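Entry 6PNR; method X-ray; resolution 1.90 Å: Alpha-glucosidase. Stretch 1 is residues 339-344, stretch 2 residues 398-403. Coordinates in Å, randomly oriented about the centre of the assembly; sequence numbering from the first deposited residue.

Stretch 1, residues 339-344: FATKAD
Stretch 2 (398-403) DDICLY

Two loop segments can be joined by a single antiparallel bridge without forming a sheet, and this alpha-glucosidase offers a compact example. Neither stretch is regular helix or strand; their touching parts run 132° apart, burying 358 Å² in all. CA atoms pair A340 with L402 at 5.7 Å, T341 with C401 at 5.3 Å and K342 with I400 at 4.4 Å.

The backbone supplies the central link. T341 (phi/psi -123/163) and C401 (-127/131) are extended and form the hydrogen-bonded pair: C401 N donates to T341 O at 2.6 Å, whereas the return bond from T341 N to C401 O is weak at 3.4 Å, though nearly straight at 169°. Next to it, two CA-H...O contacts draw the chains together, I400 CA to T341 O and K342 CA to D399 O, both 3.2 Å. D399 O finds no conventional partner, so the CA-H contact is slender compensation for its burial.

A carboxylate holds the next residues of the loop. D399 (-155/65) has chi1 t, and its OD1 accepts from A343 N at 2.8 Å and 162°; its OD2 accepts from a water at 2.5 Å, which in turn accepts from D344 N at 3.0 Å. A343 and D344, at -59/-37 and -76/3, thus present successive amides to one acidic side chain. K342 (-89/175; chi1 m, chi2 t, chi3 p at 80°, chi4 100°) brings CE to 3.6 Å from D399 OD2.

Apolar packing closes the buried end. A340 (-58/146) points its CB toward the other stretch, 3.6 Å from I400 CD1 and 3.9 Å from L402 CD2; the small methyl meets both longer side chains, whose ends lie side by side in front of it. I400 (-143/147) is t,t and L402 (-112/144) m,t.

A looser side-chain contact involves exposed C401, chi1 m, its CA-to-CB bond pointing toward the other stretch: CB lies 3.8 Å from T341 OG1, with T341 in chi1 p.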

ATOM      1  N   PHE A 339     -23.512 -25.220  11.336  1.00 34.58           N
ATOM      2  CA  PHE A 339     -22.805 -24.040  10.863  1.00 36.04           C
ATOM      3  C   PHE A 339     -21.851 -23.516  11.929  1.00 38.07           C
ATOM      4  O   PHE A 339     -22.116 -23.618  13.132  1.00 38.40           O
ATOM      5  CB  PHE A 339     -23.785 -22.922  10.473  1.00 35.97           C
ATOM      6  CG  PHE A 339     -24.599 -23.219   9.236  1.00 36.14           C
ATOM      7  CD1 PHE A 339     -23.978 -23.488   8.026  1.00 32.69           C
ATOM      8  CD2 PHE A 339     -25.988 -23.188   9.277  1.00 37.41           C
ATOM      9  CE1 PHE A 339     -24.734 -23.747   6.875  1.00 32.90           C
ATOM     10  CE2 PHE A 339     -26.741 -23.449   8.145  1.00 32.15           C
ATOM     11  CZ  PHE A 339     -26.113 -23.727   6.940  1.00 35.27           C
ATOM     12  N   ALA A 340     -20.746 -22.931  11.477  1.00 35.90           N
ATOM     13  CA  ALA A 340     -19.892 -22.160  12.376  1.00 37.19           C
ATOM     14  C   ALA A 340     -20.681 -21.019  13.017  1.00 34.63           C
ATOM     15  O   ALA A 340     -21.556 -20.412  12.394  1.00 35.50           O
ATOM     16  CB  ALA A 340     -18.693 -21.601  11.617  1.00 34.22           C
ATOM     17  N   THR A 341     -20.345 -20.708  14.268  1.00 35.85           N
ATOM     18  CA  THR A 341     -21.124 -19.782  15.080  1.00 36.06           C
ATOM     19  C   THR A 341     -20.263 -18.629  15.572  1.00 40.09           C
ATOM     20  O   THR A 341     -19.032 -18.693  15.567  1.00 42.97           O
ATOM     21  CB  THR A 341     -21.746 -20.494  16.290  1.00 42.97           C
ATOM     22  OG1 THR A 341     -20.723 -21.209  16.998  1.00 42.13           O
ATOM     23  CG2 THR A 341     -22.810 -21.472  15.838  1.00 35.17           C
ATOM     24  N   LYS A 342     -20.925 -17.563  16.007  1.00 41.73           N
ATOM     25  CA  LYS A 342     -20.219 -16.433  16.584  1.00 43.12           C
ATOM     26  C   LYS A 342     -20.055 -16.629  18.091  1.00 46.68           C
ATOM     27  O   LYS A 342     -20.572 -17.579  18.679  1.00 43.58           O
ATOM     28  CB  LYS A 342     -20.962 -15.129  16.295  1.00 47.92           C
ATOM     29  CG  LYS A 342     -21.450 -14.985  14.872  1.00 45.36           C
ATOM     30  CD  LYS A 342     -22.081 -13.631  14.667  1.00 51.30           C
ATOM     31  CE  LYS A 342     -21.025 -12.559  14.443  1.00 55.81           C
ATOM     32  NZ  LYS A 342     -20.873 -12.241  12.984  1.00 59.16           N
ATOM     33  N   ALA A 343     -19.323 -15.703  18.719  1.00 48.05           N
ATOM     34  CA  ALA A 343     -19.207 -15.722  20.174  1.00 50.53           C
ATOM     35  C   ALA A 343     -20.573 -15.608  20.845  1.00 50.70           C
ATOM     36  O   ALA A 343     -20.824 -16.254  21.868  1.00 54.06           O
ATOM     37  CB  ALA A 343     -18.283 -14.601  20.648  1.00 51.75           C
ATOM     38  N   ASP A 344     -21.482 -14.818  20.270  1.00 45.59           N
ATOM     39  CA  ASP A 344     -22.814 -14.679  20.850  1.00 51.95           C
ATOM     40  C   ASP A 344     -23.722 -15.879  20.594  1.00 47.61           C
ATOM     41  O   ASP A 344     -24.898 -15.826  20.971  1.00 46.09           O
ATOM     42  CB  ASP A 344     -23.487 -13.395  20.344  1.00 48.90           C
ATOM     43  CG  ASP A 344     -23.821 -13.429  18.857  1.00 51.47           C
ATOM     44  OD1 ASP A 344     -23.643 -14.477  18.189  1.00 53.12           O
ATOM     45  OD2 ASP A 344     -24.280 -12.378  18.354  1.00 50.27           O
ATOM     46  N   ASP A 398     -12.774 -12.970  12.814  1.00 43.10           N
ATOM     47  CA  ASP A 398     -13.058 -11.926  13.789  1.00 46.13           C
ATOM     48  C   ASP A 398     -13.852 -12.465  14.970  1.00 53.34           C
ATOM     49  O   ASP A 398     -13.507 -12.204  16.128  1.00 62.92           O
ATOM     50  CB  ASP A 398     -13.790 -10.751  13.118  1.00 44.59           C
ATOM     51  CG  ASP A 398     -15.045 -11.177  12.347  1.00 47.64           C
ATOM     52  OD1 ASP A 398     -15.393 -12.376  12.349  1.00 51.63           O
ATOM     53  OD2 ASP A 398     -15.694 -10.298  11.736  1.00 50.53           O
ATOM     54  N   ASP A 399     -14.902 -13.235  14.703  1.00 45.42           N
ATOM     55  CA  ASP A 399     -15.873 -13.554  15.738  1.00 45.63           C
ATOM     56  C   ASP A 399     -16.555 -14.872  15.363  1.00 48.14           C
ATOM     57  O   ASP A 399     -17.756 -14.951  15.101  1.00 41.46           O
ATOM     58  CB  ASP A 399     -16.881 -12.413  15.894  1.00 50.76           C
ATOM     59  CG  ASP A 399     -17.863 -12.647  17.016  1.00 49.31           C
ATOM     60  OD1 ASP A 399     -17.733 -13.669  17.720  1.00 52.05           O
ATOM     61  OD2 ASP A 399     -18.765 -11.800  17.189  1.00 59.47           O
ATOM     62  N   ILE A 400     -15.777 -15.950  15.349  1.00 43.72           N
ATOM     63  CA  ILE A 400     -16.275 -17.224  14.859  1.00 41.49           C
ATOM     64  C   ILE A 400     -15.699 -18.346  15.707  1.00 42.27           C
ATOM     65  O   ILE A 400     -14.580 -18.255  16.224  1.00 38.13           O
ATOM     66  CB  ILE A 400     -15.948 -17.402  13.360  1.00 39.46           C
ATOM     67  CG1 ILE A 400     -16.734 -18.567  12.758  1.00 43.37           C
ATOM     68  CG2 ILE A 400     -14.454 -17.546  13.149  1.00 40.05           C
ATOM     69  CD1 ILE A 400     -16.797 -18.528  11.232  1.00 43.62           C
ATOM     70  N   CYS A 401     -16.499 -19.399  15.874  1.00 41.32           N
ATOM     71  CA  CYS A 401     -16.168 -20.542  16.718  1.00 40.71           C
ATOM     72  C   CYS A 401     -16.325 -21.816  15.902  1.00 36.76           C
ATOM     73  O   CYS A 401     -17.345 -22.013  15.236  1.00 40.13           O
ATOM     74  CB  CYS A 401     -17.070 -20.596  17.969  1.00 39.87           C
ATOM     75  SG  CYS A 401     -16.960 -19.141  19.068  1.00 53.36           S
ATOM     76  N   LEU A 402     -15.312 -22.672  15.958  1.00 36.02           N
ATOM     77  CA  LEU A 402     -15.303 -23.947  15.260  1.00 37.88           C
ATOM     78  C   LEU A 402     -15.352 -25.099  16.255  1.00 40.38           C
ATOM     79  O   LEU A 402     -14.778 -25.022  17.345  1.00 36.87           O
ATOM     80  CB  LEU A 402     -14.057 -24.062  14.382  1.00 35.81           C
ATOM     81  CG  LEU A 402     -14.039 -22.821  13.493  1.00 41.08           C
ATOM     82  CD1 LEU A 402     -12.687 -22.602  12.911  1.00 44.26           C
ATOM     83  CD2 LEU A 402     -15.099 -22.951  12.399  1.00 35.38           C
ATOM     84  N   TYR A 403     -16.050 -26.162  15.864  1.00 36.35           N
ATOM     85  CA  TYR A 403     -16.128 -27.366  16.680  1.00 39.56           C
ATOM     86  C   TYR A 403     -14.750 -27.850  17.115  1.00 41.56           C
ATOM     87  O   TYR A 403     -14.590 -28.363  18.226  1.00 39.38           O
ATOM     88  CB  TYR A 403     -16.851 -28.460  15.898  1.00 36.52           C
ATOM     89  CG  TYR A 403     -17.062 -29.742  16.671  1.00 38.99           C
ATOM     90  CD1 TYR A 403     -16.079 -30.722  16.714  1.00 41.43           C
ATOM     91  CD2 TYR A 403     -18.259 -29.980  17.345  1.00 40.96           C
ATOM     92  CE1 TYR A 403     -16.271 -31.905  17.419  1.00 48.42           C
ATOM     93  CE2 TYR A 403     -18.462 -31.161  18.054  1.00 44.32           C
ATOM     94  CZ  TYR A 403     -17.463 -32.119  18.088  1.00 48.01           C
ATOM     95  OH  TYR A 403     -17.654 -33.296  18.786  1.00 54.64           O
TER
HETATM   96  O   HOH W   1     -20.762 -12.498  18.473  1.00 52.17           O